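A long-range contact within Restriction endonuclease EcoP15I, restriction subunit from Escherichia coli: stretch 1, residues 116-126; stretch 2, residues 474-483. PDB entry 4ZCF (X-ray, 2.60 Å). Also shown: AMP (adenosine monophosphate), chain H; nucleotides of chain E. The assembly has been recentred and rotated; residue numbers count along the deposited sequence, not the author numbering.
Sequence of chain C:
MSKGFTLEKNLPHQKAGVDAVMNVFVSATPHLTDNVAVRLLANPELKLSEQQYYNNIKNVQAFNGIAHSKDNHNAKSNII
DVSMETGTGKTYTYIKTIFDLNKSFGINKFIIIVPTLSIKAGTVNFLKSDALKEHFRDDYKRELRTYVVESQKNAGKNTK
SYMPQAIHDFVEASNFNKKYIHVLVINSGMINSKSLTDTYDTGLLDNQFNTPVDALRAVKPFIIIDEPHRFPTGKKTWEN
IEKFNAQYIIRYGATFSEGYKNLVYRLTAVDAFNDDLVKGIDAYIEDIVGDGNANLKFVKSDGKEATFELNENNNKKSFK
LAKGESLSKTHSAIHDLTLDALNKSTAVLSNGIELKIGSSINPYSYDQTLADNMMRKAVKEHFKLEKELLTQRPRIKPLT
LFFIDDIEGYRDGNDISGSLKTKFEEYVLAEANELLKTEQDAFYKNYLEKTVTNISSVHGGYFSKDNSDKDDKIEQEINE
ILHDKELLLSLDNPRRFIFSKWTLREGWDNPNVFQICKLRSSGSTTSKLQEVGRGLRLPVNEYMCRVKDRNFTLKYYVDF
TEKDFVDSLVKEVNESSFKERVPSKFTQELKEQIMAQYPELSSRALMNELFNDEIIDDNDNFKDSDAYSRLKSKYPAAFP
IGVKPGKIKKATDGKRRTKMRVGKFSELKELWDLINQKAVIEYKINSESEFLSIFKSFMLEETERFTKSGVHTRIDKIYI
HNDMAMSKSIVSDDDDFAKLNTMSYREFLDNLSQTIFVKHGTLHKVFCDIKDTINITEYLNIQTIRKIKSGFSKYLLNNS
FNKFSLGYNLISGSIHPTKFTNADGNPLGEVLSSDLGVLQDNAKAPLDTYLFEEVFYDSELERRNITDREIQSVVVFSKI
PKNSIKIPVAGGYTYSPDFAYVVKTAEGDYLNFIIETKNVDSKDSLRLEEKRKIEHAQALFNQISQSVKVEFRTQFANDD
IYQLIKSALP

Stretch 1 (116-126) TLSIKAGTVNF
Stretch 2, residues 474-483: IEQEINEILH

No hydrogen bond joins these two helices among the modelled atoms; apolar packing carries most of the contact, and the first helix also binds DNA at its start and AMP along its flank. Helix 117-126 and helix 475-483 run in nearly the same direction, their axes crossing at -33° and approaching to 9.7 Å; no two touching residues are closer than 357 positions in sequence. Backbone angles are helical throughout both, near -65/-42; Thr 116, just before the first, is extended (-141/152). The register pairs the CA atoms of Leu 117 with Glu 475, Ser 118 with Ile 478 and Ala 121 with Asn 479, each 6.5 Å apart, and of Gly 122 with Leu 482, 7.3 Å apart.

Ala 121 points its short side chain toward the second helix, bringing CB to 3.7 Å from Ile 478 CG2 and 4.2 Å from Leu 482 CD2. Ile 478 (toward; chi1 -98°, chi2 109°) also places CD1 3.7 Å from Ser 118 OG; Ser 118 (sideways, chi1 m) is small and leaves space for that methyl. Leu 482 (toward; chi1 -93°, chi2 p) has the largest covered area, 76 of the 313 Å² buried in total. Its CD2 lies 3.4 Å from Ala 121 O and 3.7 Å from Gly 122 CA, so the methyl rests against backbone. Toward the end of stretch 1, whose helix continues, Asn 125 (toward; chi1 t, chi2 98°) sits at the margin, its OD1 meeting carbon, 3.4 Å from Leu 482 CB. Leu 117 (toward; m, t) reaches Glu 475 (sideways, unmodelled beyond CB), CD1 to CB 4.3 Å.

The first-turn N-H of Leu 117 has no acceptor within the helix and donates to DA5 OP1, N to OP1 3.1 Å. AMP O3' makes a weak hydrogen bond to Gly 122 O, 3.0 Å, while AMP C2' lies over one face of the Phe 126 ring (chi1 t, chi2 40°).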

# COMPACT_ATOMS: atom_id res chain seq x y z
N THR C 116 6.46 -2.44 25.19
CA THR C 116 5.15 -1.80 25.25
C THR C 116 4.81 -0.93 24.02
O THR C 116 5.72 -0.42 23.37
CB THR C 116 5.11 -1.08 26.63
OG1 THR C 116 4.32 -1.82 27.57
CG2 THR C 116 4.76 0.37 26.57
N LEU C 117 3.50 -0.78 23.70
CA LEU C 117 3.04 0.04 22.58
C LEU C 117 3.30 1.52 22.79
O LEU C 117 3.59 2.22 21.81
CB LEU C 117 1.57 -0.19 22.26
CG LEU C 117 1.18 -1.53 21.66
CD1 LEU C 117 -0.32 -1.64 21.56
CD2 LEU C 117 1.88 -1.78 20.30
N SER C 118 3.19 2.01 24.05
CA SER C 118 3.44 3.41 24.42
C SER C 118 4.92 3.77 24.24
O SER C 118 5.24 4.87 23.77
CB SER C 118 3.01 3.67 25.86
OG SER C 118 1.72 3.16 26.15
N ILE C 119 5.83 2.87 24.62
CA ILE C 119 7.26 3.04 24.43
C ILE C 119 7.54 2.94 22.91
O ILE C 119 8.32 3.73 22.40
CB ILE C 119 8.11 2.05 25.29
CG1 ILE C 119 7.87 2.26 26.81
CG2 ILE C 119 9.60 2.14 24.95
CD1 ILE C 119 8.48 1.12 27.76
N LYS C 120 6.84 2.03 22.19
CA LYS C 120 6.98 1.91 20.73
C LYS C 120 6.56 3.20 20.05
O LYS C 120 7.29 3.69 19.21
CB LYS C 120 6.17 0.72 20.18
CG LYS C 120 6.59 0.30 18.76
CD LYS C 120 5.97 -1.02 18.34
CE LYS C 120 4.71 -0.85 17.52
NZ LYS C 120 4.18 -2.17 17.08
N ALA C 121 5.42 3.78 20.45
CA ALA C 121 4.91 5.04 19.90
C ALA C 121 5.82 6.24 20.22
O ALA C 121 6.08 7.05 19.33
CB ALA C 121 3.49 5.30 20.38
N GLY C 122 6.34 6.30 21.45
CA GLY C 122 7.25 7.34 21.91
C GLY C 122 8.63 7.25 21.30
O GLY C 122 9.22 8.28 20.96
N THR C 123 9.17 6.02 21.13
CA THR C 123 10.48 5.77 20.52
C THR C 123 10.45 6.16 19.03
O THR C 123 11.34 6.86 18.56
CB THR C 123 10.94 4.30 20.76
OG1 THR C 123 11.02 4.06 22.17
CG2 THR C 123 12.27 3.97 20.12
N VAL C 124 9.39 5.74 18.31
CA VAL C 124 9.20 6.03 16.89
C VAL C 124 9.02 7.54 16.64
O VAL C 124 9.71 8.10 15.79
CB VAL C 124 8.09 5.13 16.28
CG1 VAL C 124 7.69 5.57 14.89
CG2 VAL C 124 8.55 3.67 16.27
N ASN C 125 8.17 8.21 17.43
CA ASN C 125 7.92 9.65 17.37
C ASN C 125 9.25 10.41 17.40
O ASN C 125 9.53 11.20 16.50
CB ASN C 125 7.02 10.06 18.55
CG ASN C 125 6.34 11.40 18.40
OD1 ASN C 125 5.17 11.48 18.01
ND2 ASN C 125 7.04 12.47 18.74
N PHE C 126 10.08 10.12 18.41
CA PHE C 126 11.40 10.71 18.61
C PHE C 126 12.32 10.46 17.42
O PHE C 126 12.94 11.40 16.94
CB PHE C 126 12.01 10.17 19.91
CG PHE C 126 13.26 10.87 20.41
CD1 PHE C 126 13.38 12.26 20.33
CD2 PHE C 126 14.29 10.16 21.02
CE1 PHE C 126 14.52 12.91 20.79
CE2 PHE C 126 15.42 10.81 21.51
CZ PHE C 126 15.53 12.17 21.38
N ILE C 474 -6.46 2.87 22.71
CA ILE C 474 -5.33 3.18 23.59
C ILE C 474 -4.03 3.55 22.85
O ILE C 474 -3.36 4.51 23.27
CB ILE C 474 -5.08 2.06 24.58
N GLU C 475 -3.65 2.80 21.78
CA GLU C 475 -2.44 3.12 21.00
C GLU C 475 -2.65 4.45 20.22
O GLU C 475 -1.76 5.30 20.20
CB GLU C 475 -2.09 1.97 20.06
N GLN C 476 -3.88 4.63 19.66
CA GLN C 476 -4.33 5.82 18.93
C GLN C 476 -4.35 7.05 19.85
O GLN C 476 -3.98 8.14 19.41
CB GLN C 476 -5.73 5.57 18.37
N GLU C 477 -4.78 6.86 21.13
CA GLU C 477 -4.86 7.91 22.13
C GLU C 477 -3.49 8.43 22.55
O GLU C 477 -3.33 9.64 22.75
CB GLU C 477 -5.65 7.43 23.34
N ILE C 478 -2.49 7.52 22.66
CA ILE C 478 -1.11 7.85 23.01
C ILE C 478 -0.47 8.63 21.86
O ILE C 478 0.26 9.59 22.10
CB ILE C 478 -0.31 6.59 23.47
CG1 ILE C 478 -0.26 6.52 25.01
CG2 ILE C 478 1.11 6.51 22.89
CD1 ILE C 478 -1.09 5.44 25.60
N ASN C 479 -0.80 8.25 20.61
CA ASN C 479 -0.31 8.93 19.40
C ASN C 479 -0.80 10.39 19.35
O ASN C 479 -0.02 11.28 19.04
CB ASN C 479 -0.73 8.17 18.16
N GLU C 480 -2.08 10.62 19.73
CA GLU C 480 -2.72 11.94 19.78
C GLU C 480 -2.06 12.85 20.81
O GLU C 480 -1.97 14.06 20.56
CB GLU C 480 -4.23 11.80 20.04
CG GLU C 480 -5.04 12.97 19.51
CD GLU C 480 -6.53 12.74 19.31
OE1 GLU C 480 -7.05 11.70 19.77
OE2 GLU C 480 -7.18 13.62 18.68
N ILE C 481 -1.59 12.29 21.96
CA ILE C 481 -0.87 13.00 23.03
C ILE C 481 0.47 13.50 22.46
O ILE C 481 0.79 14.69 22.56
CB ILE C 481 -0.66 12.09 24.28
CG1 ILE C 481 -2.00 11.79 25.00
CG2 ILE C 481 0.37 12.69 25.25
CD1 ILE C 481 -2.03 10.49 25.80
N LEU C 482 1.22 12.59 21.83
CA LEU C 482 2.53 12.82 21.20
C LEU C 482 2.44 13.81 20.05
O LEU C 482 3.40 14.56 19.82
CB LEU C 482 3.09 11.47 20.72
CG LEU C 482 4.02 10.68 21.67
CD1 LEU C 482 3.42 10.46 23.06
CD2 LEU C 482 4.30 9.34 21.08
N HIS C 483 1.29 13.83 19.36
CA HIS C 483 1.01 14.74 18.25
C HIS C 483 0.82 16.17 18.77
O HIS C 483 1.47 17.09 18.26
CB HIS C 483 -0.23 14.28 17.50
P AMP H . 11.60 5.36 26.52
O1P AMP H . 10.88 4.33 27.31
O2P AMP H . 12.91 5.45 27.20
O3P AMP H . 11.91 4.68 25.23
O5' AMP H . 10.80 6.73 26.33
C5' AMP H . 11.37 7.95 26.75
C4' AMP H . 10.97 9.08 25.86
O4' AMP H . 11.59 10.32 26.30
C3' AMP H . 11.48 8.85 24.47
O3' AMP H . 10.46 8.20 23.71
C2' AMP H . 11.83 10.18 23.94
O2' AMP H . 10.73 10.76 23.23
C1' AMP H . 12.11 11.03 25.14
N9 AMP H . 13.47 11.38 25.30
C8 AMP H . 14.41 10.50 25.59
N7 AMP H . 15.60 11.14 25.72
C5 AMP H . 15.32 12.57 25.53
C6 AMP H . 16.03 13.80 25.53
N6 AMP H . 17.43 13.83 25.77
N1 AMP H . 15.35 14.95 25.30
C2 AMP H . 14.05 14.96 25.05
N3 AMP H . 13.32 13.85 25.04
C4 AMP H . 13.88 12.64 25.27
P DA E 5 0.25 -2.52 25.56
OP1 DA E 5 1.53 -1.82 25.85
OP2 DA E 5 -0.90 -1.71 25.08
O5' DA E 5 0.61 -3.70 24.53
C5' DA E 5 -0.41 -4.59 24.19
C4' DA E 5 0.07 -5.75 23.34
O4' DA E 5 -0.46 -6.95 23.96
C3' DA E 5 -0.46 -5.70 21.90
O3' DA E 5 0.59 -5.95 20.94
C2' DA E 5 -1.59 -6.74 21.87
C1' DA E 5 -1.41 -7.58 23.12
N9 DA E 5 -2.65 -7.90 23.86
C8 DA E 5 -3.53 -7.02 24.46
N7 DA E 5 -4.58 -7.61 24.99
C5 DA E 5 -4.37 -8.97 24.74
C6 DA E 5 -5.11 -10.14 25.02
N6 DA E 5 -6.25 -10.15 25.73
N1 DA E 5 -4.58 -11.35 24.66
C2 DA E 5 -3.45 -11.38 23.95
N3 DA E 5 -2.68 -10.34 23.64
C4 DA E 5 -3.18 -9.16 24.06